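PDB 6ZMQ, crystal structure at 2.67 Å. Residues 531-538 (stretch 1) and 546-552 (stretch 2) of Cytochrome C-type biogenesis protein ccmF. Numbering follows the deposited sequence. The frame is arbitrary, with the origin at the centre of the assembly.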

ATOM      1  N   GLU A 531       3.044  19.209 -26.146  1.00 70.73           N
ATOM      2  CA  GLU A 531       3.043  18.152 -27.143  1.00 80.23           C
ATOM      3  C   GLU A 531       3.418  18.746 -28.492  1.00 86.66           C
ATOM      4  O   GLU A 531       2.690  19.588 -29.030  1.00 88.25           O
ATOM      5  CB  GLU A 531       1.667  17.494 -27.218  1.00 87.40           C
ATOM      6  CG  GLU A 531       1.014  17.338 -25.858  1.00 88.91           C
ATOM      7  CD  GLU A 531      -0.098  16.322 -25.859  1.00 88.32           C
ATOM      8  OE1 GLU A 531       0.114  15.214 -26.390  1.00 89.38           O
ATOM      9  OE2 GLU A 531      -1.186  16.633 -25.330  1.00 88.84           O
ATOM     10  N   LYS A 532       4.556  18.314 -29.028  1.00 88.62           N
ATOM     11  CA  LYS A 532       5.111  18.844 -30.265  1.00 95.38           C
ATOM     12  C   LYS A 532       5.331  17.678 -31.222  1.00 97.58           C
ATOM     13  O   LYS A 532       5.212  16.512 -30.841  1.00 99.15           O
ATOM     14  CB  LYS A 532       6.427  19.589 -30.000  1.00 93.44           C
ATOM     15  CG  LYS A 532       6.626  20.048 -28.551  1.00 86.47           C
ATOM     16  CD  LYS A 532       7.955  20.727 -28.307  1.00 78.15           C
ATOM     17  CE  LYS A 532       9.012  19.708 -27.933  1.00 69.70           C
ATOM     18  NZ  LYS A 532      10.209  20.335 -27.297  1.00 67.62           N
ATOM     19  N   THR A 533       5.661  17.977 -32.478  1.00 93.53           N
ATOM     20  CA  THR A 533       6.005  16.920 -33.418  1.00 91.36           C
ATOM     21  C   THR A 533       7.147  17.403 -34.298  1.00 90.03           C
ATOM     22  O   THR A 533       6.978  18.353 -35.063  1.00102.54           O
ATOM     23  CB  THR A 533       4.802  16.524 -34.291  1.00 96.62           C
ATOM     24  OG1 THR A 533       3.681  16.214 -33.459  1.00102.48           O
ATOM     25  CG2 THR A 533       5.127  15.283 -35.094  1.00 96.04           C
ATOM     26  N   LEU A 534       8.276  16.698 -34.263  1.00 90.99           N
ATOM     27  CA  LEU A 534       9.510  17.261 -34.792  1.00 95.94           C
ATOM     28  C   LEU A 534      10.080  16.316 -35.839  1.00106.99           C
ATOM     29  O   LEU A 534      10.050  15.093 -35.679  1.00100.29           O
ATOM     30  CB  LEU A 534      10.561  17.471 -33.691  1.00 78.03           C
ATOM     31  CG  LEU A 534      10.588  18.556 -32.611  1.00 56.30           C
ATOM     32  CD1 LEU A 534       9.511  18.347 -31.589  1.00 56.69           C
ATOM     33  CD2 LEU A 534      11.955  18.575 -31.935  1.00 42.85           C
ATOM     34  N   TYR A 535      10.611  16.900 -36.912  1.00118.63           N
ATOM     35  CA  TYR A 535      11.238  16.141 -37.991  1.00113.15           C
ATOM     36  C   TYR A 535      12.744  16.249 -37.813  1.00106.49           C
ATOM     37  O   TYR A 535      13.436  15.238 -37.662  1.00107.33           O
ATOM     38  CB  TYR A 535      10.824  16.587 -39.416  1.00118.23           C
ATOM     39  CG  TYR A 535      10.499  18.059 -39.795  1.00120.71           C
ATOM     40  CD1 TYR A 535       9.235  18.655 -39.611  1.00111.53           C
ATOM     41  CD2 TYR A 535      11.471  18.819 -40.441  1.00131.28           C
ATOM     42  CE1 TYR A 535       8.995  19.969 -39.979  1.00112.87           C
ATOM     43  CE2 TYR A 535      11.228  20.126 -40.831  1.00130.71           C
ATOM     44  CZ  TYR A 535       9.993  20.693 -40.597  1.00119.81           C
ATOM     45  OH  TYR A 535       9.755  21.991 -40.986  1.00115.80           O
ATOM     46  N   ARG A 536      13.274  17.469 -37.842  1.00 81.02           N
ATOM     47  CA  ARG A 536      14.479  17.880 -37.136  1.00 79.81           C
ATOM     48  C   ARG A 536      14.210  19.185 -36.400  1.00 81.11           C
ATOM     49  O   ARG A 536      15.075  20.058 -36.308  1.00 62.41           O
ATOM     50  CB  ARG A 536      15.686  17.983 -38.070  1.00 90.47           C
ATOM     51  CG  ARG A 536      16.522  16.707 -38.067  1.00 89.94           C
ATOM     52  CD  ARG A 536      16.809  16.143 -39.442  1.00103.51           C
ATOM     53  NE  ARG A 536      17.411  14.818 -39.317  1.00104.07           N
ATOM     54  CZ  ARG A 536      16.727  13.700 -39.098  1.00100.88           C
ATOM     55  NH1 ARG A 536      15.405  13.735 -38.994  1.00 92.36           N
ATOM     56  NH2 ARG A 536      17.368  12.546 -38.985  1.00105.25           N
ATOM     57  N   GLY A 537      13.006  19.296 -35.853  1.00 92.93           N
ATOM     58  CA  GLY A 537      12.554  20.443 -35.103  1.00 99.04           C
ATOM     59  C   GLY A 537      11.283  21.074 -35.635  1.00110.03           C
ATOM     60  O   GLY A 537      11.011  21.166 -36.836  1.00114.11           O
ATOM     61  N   GLU A 538      10.463  21.485 -34.666  1.00111.67           N
ATOM     62  CA  GLU A 538       9.292  22.324 -34.876  1.00123.02           C
ATOM     63  C   GLU A 538       9.234  23.349 -33.752  1.00133.42           C
ATOM     64  O   GLU A 538       8.861  24.509 -33.958  1.00144.87           O
ATOM     65  CB  GLU A 538       8.040  21.440 -34.915  1.00118.14           C
ATOM     66  CG  GLU A 538       6.704  22.115 -34.600  1.00114.86           C
ATOM     67  CD  GLU A 538       5.503  21.231 -34.907  1.00115.04           C
ATOM     68  OE1 GLU A 538       5.281  20.897 -36.093  1.00116.90           O
ATOM     69  OE2 GLU A 538       4.783  20.860 -33.957  1.00115.26           O
ATOM     70  N   ARG A 546      16.631  23.777 -24.368  1.00 93.59           N
ATOM     71  CA  ARG A 546      16.189  23.633 -25.768  1.00 91.35           C
ATOM     72  C   ARG A 546      16.730  22.322 -26.315  1.00 82.41           C
ATOM     73  O   ARG A 546      17.916  22.119 -26.256  1.00 83.52           O
ATOM     74  CB  ARG A 546      16.595  24.846 -26.610  1.00103.39           C
ATOM     75  CG  ARG A 546      17.987  24.766 -27.219  1.00114.47           C
ATOM     76  CD  ARG A 546      18.163  25.437 -28.578  1.00117.61           C
ATOM     77  NE  ARG A 546      19.585  25.570 -28.854  1.00121.36           N
ATOM     78  CZ  ARG A 546      20.388  24.569 -29.172  1.00110.04           C
ATOM     79  NH1 ARG A 546      19.907  23.349 -29.288  1.00 97.32           N
ATOM     80  NH2 ARG A 546      21.670  24.787 -29.369  1.00110.13           N
ATOM     81  N   MET A 547      15.818  21.457 -26.727  1.00 85.03           N
ATOM     82  CA  MET A 547      16.090  20.168 -27.336  1.00 80.57           C
ATOM     83  C   MET A 547      15.947  20.279 -28.852  1.00 84.91           C
ATOM     84  O   MET A 547      15.494  21.297 -29.371  1.00 96.23           O
ATOM     85  CB  MET A 547      15.145  19.124 -26.757  1.00 74.07           C
ATOM     86  CG  MET A 547      13.725  19.611 -26.785  1.00 68.94           C
ATOM     87  SD  MET A 547      12.476  18.415 -26.342  1.00 55.19           S
ATOM     88  CE  MET A 547      11.477  19.483 -25.322  1.00 59.35           C
ATOM     89  N   THR A 548      16.336  19.222 -29.574  1.00 73.32           N
ATOM     90  CA  THR A 548      16.127  19.131 -31.018  1.00 77.19           C
ATOM     91  C   THR A 548      16.119  17.664 -31.432  1.00 77.06           C
ATOM     92  O   THR A 548      16.692  16.808 -30.754  1.00 78.42           O
ATOM     93  CB  THR A 548      17.186  19.907 -31.827  1.00 85.72           C
ATOM     94  OG1 THR A 548      16.943  19.734 -33.229  1.00103.27           O
ATOM     95  CG2 THR A 548      18.590  19.436 -31.501  1.00 81.35           C
ATOM     96  N   PHE A 549      15.464  17.384 -32.558  1.00 74.66           N
ATOM     97  CA  PHE A 549      15.257  16.020 -33.038  1.00 70.58           C
ATOM     98  C   PHE A 549      16.466  15.559 -33.850  1.00 69.86           C
ATOM     99  O   PHE A 549      16.979  16.298 -34.694  1.00 79.37           O
ATOM    100  CB  PHE A 549      13.963  15.957 -33.864  1.00 74.10           C
ATOM    101  CG  PHE A 549      13.317  14.585 -33.924  1.00 68.07           C
ATOM    102  CD1 PHE A 549      13.892  13.550 -34.638  1.00 66.19           C
ATOM    103  CD2 PHE A 549      12.148  14.329 -33.230  1.00 72.53           C
ATOM    104  CE1 PHE A 549      13.308  12.305 -34.681  1.00 66.57           C
ATOM    105  CE2 PHE A 549      11.558  13.081 -33.269  1.00 75.06           C
ATOM    106  CZ  PHE A 549      12.152  12.070 -33.995  1.00 65.44           C
ATOM    107  N   GLN A 550      16.912  14.320 -33.590  1.00 74.92           N
ATOM    108  CA  GLN A 550      18.077  13.752 -34.265  1.00 74.05           C
ATOM    109  C   GLN A 550      17.859  12.351 -34.826  1.00 78.02           C
ATOM    110  O   GLN A 550      18.838  11.682 -35.169  1.00 81.83           O
ATOM    111  CB  GLN A 550      19.287  13.716 -33.330  1.00 72.93           C
ATOM    112  CG  GLN A 550      19.916  15.054 -33.097  1.00 76.34           C
ATOM    113  CD  GLN A 550      20.967  15.010 -32.026  1.00 90.75           C
ATOM    114  OE1 GLN A 550      20.966  14.131 -31.159  1.00 80.46           O
ATOM    115  NE2 GLN A 550      21.911  15.927 -32.114  1.00 96.94           N
ATOM    116  N   GLY A 551      16.628  11.877 -34.907  1.00 76.27           N
ATOM    117  CA  GLY A 551      16.327  10.617 -35.549  1.00 80.76           C
ATOM    118  C   GLY A 551      15.638   9.650 -34.609  1.00 71.64           C
ATOM    119  O   GLY A 551      15.359   9.946 -33.448  1.00 74.27           O
ATOM    120  N   VAL A 552      15.348   8.472 -35.155  1.00 76.25           N
ATOM    121  CA  VAL A 552      14.870   7.334 -34.386  1.00 70.51           C
ATOM    122  C   VAL A 552      15.880   6.207 -34.586  1.00 70.81           C
ATOM    123  O   VAL A 552      16.514   6.107 -35.644  1.00 75.16           O
ATOM    124  CB  VAL A 552      13.432   6.914 -34.797  1.00 69.41           C
ATOM    125  CG1 VAL A 552      12.453   8.084 -34.633  1.00 60.79           C
ATOM    126  CG2 VAL A 552      13.339   6.377 -36.220  1.00 83.26           C
TER

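The two stretches meet in a small van der Waals contact centred on Phe-549, in which ring and aliphatic groups pack against one another and against backbone, with no hydrogen bond passing between the stretches. About 387 Å² of surface is buried in total, and Phe-549 contributes the largest single share. The two stretches come nearest in register at Arg-536 and Phe-549, whose CA atoms lie 4.6 Å apart, just beyond the end of the strand that closes with Leu-534.

Phe-549 points its CA-to-CB bond toward stretch 1 and, with chi1 in the t well, lays its ring beside the backbone of Leu-534 and Tyr-535. The carbonyl oxygen of Leu-534 sits over one face of the ring, with Leu-534 O 3.3 Å from Phe-549 CD2, while Tyr-535 O approaches obliquely to 3.5 Å from Phe-549 CD1. The CA-to-CB bond of Leu-534 is also directed toward stretch 2, and its CB lies 3.6 Å from Phe-549 CD2. Its branched end adds a looser contact, Leu-534 CD2 being 4.3 Å from Thr-548 C. Leu-534 and Phe-549 are both buried, as suits apolar side chains that have no polar group to satisfy. A flat aromatic ring fits here because it can pack against backbone and an aliphatic side chain together.

Strand alternation directs the CA-to-CB bonds of Leu-534 and Lys-532 toward the partner stretch, whereas that of Thr-533 between them points away. The CA-to-CB bond of Met-547 runs sideways, but its long, flexible chain brings its end nearer to stretch 1, extending the buried region beyond Leu-534.

At the more exposed margin, Arg-536 covers the backbone of Phe-549, Gln-550 and Gly-551. Its CA-to-CB bond runs sideways, yet the end of the side chain comes nearer, and the aliphatic part contributes directly: Arg-536 CG is 3.4 Å from Phe-549 O. Farther out, the guanidinium has the carbonyl carbon of Gln-550 over one face, and Arg-536 NH2 lies 4.1 Å from Gly-551 CA. A weak hydrogen bond from Arg-536 NH1 to Tyr-535 O, at 2.8 Å, ties the group back to its own stretch. The length of arginine thus lets one residue span several backbone positions while its charged end remains near the surface.

Two glycines complete the fit. Gly-537, whose N lies 4.0 Å from Phe-549 CB, and Gly-551 both have positive phi, and their backbone angles would jam a CB against the preceding carbonyl oxygen, which by itself accounts for glycine at both sites.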